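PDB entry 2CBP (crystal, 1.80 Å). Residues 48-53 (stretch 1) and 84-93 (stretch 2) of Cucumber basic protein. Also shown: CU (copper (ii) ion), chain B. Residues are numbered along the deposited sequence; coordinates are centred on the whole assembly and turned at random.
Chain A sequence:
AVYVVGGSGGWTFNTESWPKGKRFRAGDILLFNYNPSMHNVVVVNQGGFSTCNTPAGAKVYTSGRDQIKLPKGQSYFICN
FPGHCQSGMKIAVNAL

Stretch 1 48-53: GFSTCN
Stretch 2, residues 84-93: HCQSGMKIAV

The end of a helix lies against a segment that begins with helical backbone angles and finishes as a β-strand. Gly 48 to Thr 51 form the last turn of the helix, with phi/psi from -65/-39 at Gly 48 to -95/-8 at Thr 51. Cys 52 then swings to 66/32, and Asn 53 is extended at -109/128. Gly 48 O receives a weak bond from Cys 52 N at 2.7 Å. Gly 48 suits its place because an ideal CB would lie 2.6 Å from Asn 53 O.

In the second stretch, His 84 to Gln 86 have helical angles, and a turn follows: His 84 O accepts from Ser 87 N at 3.0 Å and from Met 89 N at 3.1 Å. Gly 88, at 93/17, must be glycine, since a CB would jam against the preceding carbonyl. Lys 90 to Val 93 are extended. The register is set by two CA pairs, Phe 49 CA to Lys 90 CA at 7.2 Å and Cys 52 CA to Cys 85 CA at 5.6 Å.

The covalent tie is the disulfide, Cys 52 SG to Cys 85 SG at 2.0 Å, with chi3 -77°. Both CA-to-CB bonds point toward the opposing stretch; Cys 52 is m (-76°) and Cys 85 is t (-179°), settings that bring the sulfurs together. Beside it, Gln 86 (m, then p, with chi3 -1°) places NE2 3.6 Å from Cys 52 CB.

Lys 90 points toward the helix and adopts p, t, p, t (60°, 159°, 59°, 169°). This path carries its chain over the Phe 49 ring and delivers NZ to the backbone, where it donates a hydrogen bond to Phe 49 O at 2.7 Å. The same ammonium makes a cation-pi contact, NZ lying 4.3 Å from the centroid of the Phe 49 ring and 10° off its normal. Lysine thus combines methylenes for the aromatic face with a charged end for the carbonyl: its CD lies 3.8 Å from the same Phe 49 centroid, a CH-pi contact.

Phe 49 starts sideways, but chi1 171° (t) and chi2 86° bring its ring to the strand. Ala 92, pointing toward the helix, covers the face opposite Lys 90, with CB 4.1 Å from the Phe 49 centroid; its small methyl makes a CH-pi contact there. Between them in sequence, Ile 91 (p, t) turns its CB away, while its backbone C lies 3.4 Å from Phe 49 CE1.

His 84 (m, chi2 -145°) leads away from the helix and binds copper through ND1, 1.9 Å from CU.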

# COMPACT_ATOMS: atom_id res chain seq x y z
N GLY A 48 12.08 -4.26 -1.43
CA GLY A 48 11.09 -5.09 -0.74
C GLY A 48 9.84 -5.21 -1.61
O GLY A 48 9.23 -6.29 -1.73
N PHE A 49 9.50 -4.08 -2.24
CA PHE A 49 8.33 -4.05 -3.11
C PHE A 49 8.53 -5.07 -4.26
O PHE A 49 7.62 -5.83 -4.60
CB PHE A 49 8.02 -2.67 -3.65
CG PHE A 49 6.98 -2.54 -4.71
CD1 PHE A 49 5.61 -2.40 -4.36
CD2 PHE A 49 7.32 -2.54 -6.05
CE1 PHE A 49 4.63 -2.27 -5.33
CE2 PHE A 49 6.34 -2.41 -7.03
CZ PHE A 49 5.00 -2.28 -6.70
N SER A 50 9.73 -5.00 -4.82
CA SER A 50 10.04 -5.88 -5.96
C SER A 50 10.17 -7.33 -5.60
O SER A 50 9.65 -8.16 -6.39
CB SER A 50 11.29 -5.36 -6.67
OG SER A 50 11.01 -4.12 -7.33
N THR A 51 10.80 -7.67 -4.49
CA THR A 51 10.99 -9.08 -4.12
C THR A 51 9.96 -9.66 -3.16
O THR A 51 10.00 -10.86 -2.87
CB THR A 51 12.40 -9.23 -3.50
OG1 THR A 51 12.38 -8.46 -2.30
CG2 THR A 51 13.50 -8.77 -4.45
N CYS A 52 9.10 -8.80 -2.65
CA CYS A 52 8.08 -9.21 -1.68
C CYS A 52 8.75 -9.65 -0.40
O CYS A 52 8.23 -10.52 0.32
CB CYS A 52 7.16 -10.28 -2.30
SG CYS A 52 6.00 -9.55 -3.46
N ASN A 53 9.88 -9.03 -0.10
CA ASN A 53 10.63 -9.31 1.12
C ASN A 53 10.45 -8.07 2.03
O ASN A 53 10.69 -6.97 1.53
CB ASN A 53 12.08 -9.65 0.87
CG ASN A 53 12.33 -10.99 0.23
OD1 ASN A 53 11.78 -12.05 0.54
ND2 ASN A 53 13.21 -10.95 -0.77
N HIS A 84 0.44 -13.00 -0.43
CA HIS A 84 -0.37 -11.84 -0.87
C HIS A 84 0.40 -10.90 -1.79
O HIS A 84 -0.18 -10.49 -2.81
CB HIS A 84 -0.99 -11.13 0.32
CG HIS A 84 -2.08 -11.93 1.01
ND1 HIS A 84 -3.16 -11.31 1.57
CD2 HIS A 84 -2.19 -13.28 1.19
CE1 HIS A 84 -3.89 -12.25 2.10
NE2 HIS A 84 -3.36 -13.45 1.90
N CYS A 85 1.63 -10.59 -1.38
CA CYS A 85 2.49 -9.68 -2.18
C CYS A 85 2.68 -10.30 -3.56
O CYS A 85 2.58 -9.63 -4.60
CB CYS A 85 3.79 -9.41 -1.45
SG CYS A 85 4.90 -8.30 -2.32
N GLN A 86 2.96 -11.59 -3.55
CA GLN A 86 3.17 -12.39 -4.77
C GLN A 86 1.95 -12.46 -5.66
O GLN A 86 2.03 -12.78 -6.86
CB GLN A 86 3.61 -13.79 -4.37
CG GLN A 86 4.95 -13.81 -3.68
CD GLN A 86 4.90 -13.59 -2.20
OE1 GLN A 86 3.87 -13.38 -1.57
NE2 GLN A 86 6.08 -13.64 -1.60
N SER A 87 0.79 -12.15 -5.07
CA SER A 87 -0.47 -12.19 -5.81
C SER A 87 -0.88 -10.81 -6.28
O SER A 87 -2.04 -10.68 -6.75
CB SER A 87 -1.59 -12.82 -4.98
OG SER A 87 -1.28 -14.13 -4.56
N GLY A 88 0.01 -9.83 -6.13
CA GLY A 88 -0.36 -8.47 -6.59
C GLY A 88 -0.95 -7.53 -5.58
O GLY A 88 -1.55 -6.49 -5.93
N MET A 89 -0.79 -7.88 -4.31
CA MET A 89 -1.30 -7.06 -3.19
C MET A 89 -0.14 -6.15 -2.74
O MET A 89 0.55 -6.34 -1.75
CB MET A 89 -1.91 -7.90 -2.10
CG MET A 89 -2.63 -7.05 -1.09
SD MET A 89 -3.86 -8.00 -0.16
CE MET A 89 -4.50 -6.58 0.81
N LYS A 90 0.09 -5.17 -3.63
CA LYS A 90 1.15 -4.17 -3.47
C LYS A 90 0.91 -2.99 -4.40
O LYS A 90 0.28 -3.14 -5.45
CB LYS A 90 2.53 -4.80 -3.84
CG LYS A 90 2.52 -5.26 -5.28
CD LYS A 90 3.80 -5.46 -5.99
CE LYS A 90 4.76 -6.44 -5.44
NZ LYS A 90 5.87 -6.69 -6.44
N ILE A 91 1.39 -1.82 -3.96
CA ILE A 91 1.26 -0.60 -4.75
C ILE A 91 2.50 0.26 -4.56
O ILE A 91 3.16 0.30 -3.52
CB ILE A 91 0.03 0.27 -4.51
CG1 ILE A 91 -0.05 0.65 -3.05
CG2 ILE A 91 -1.24 -0.41 -5.00
CD1 ILE A 91 -1.12 1.66 -2.62
N ALA A 92 2.77 0.98 -5.66
CA ALA A 92 3.90 1.93 -5.66
C ALA A 92 3.29 3.29 -6.09
O ALA A 92 2.55 3.34 -7.05
CB ALA A 92 5.03 1.49 -6.53
N VAL A 93 3.68 4.32 -5.32
CA VAL A 93 3.19 5.68 -5.63
C VAL A 93 4.36 6.67 -5.56
O VAL A 93 5.37 6.44 -4.88
CB VAL A 93 2.02 6.06 -4.71
CG1 VAL A 93 0.95 4.98 -4.61
CG2 VAL A 93 2.48 6.45 -3.32
CU CU B . -3.33 -9.41 1.97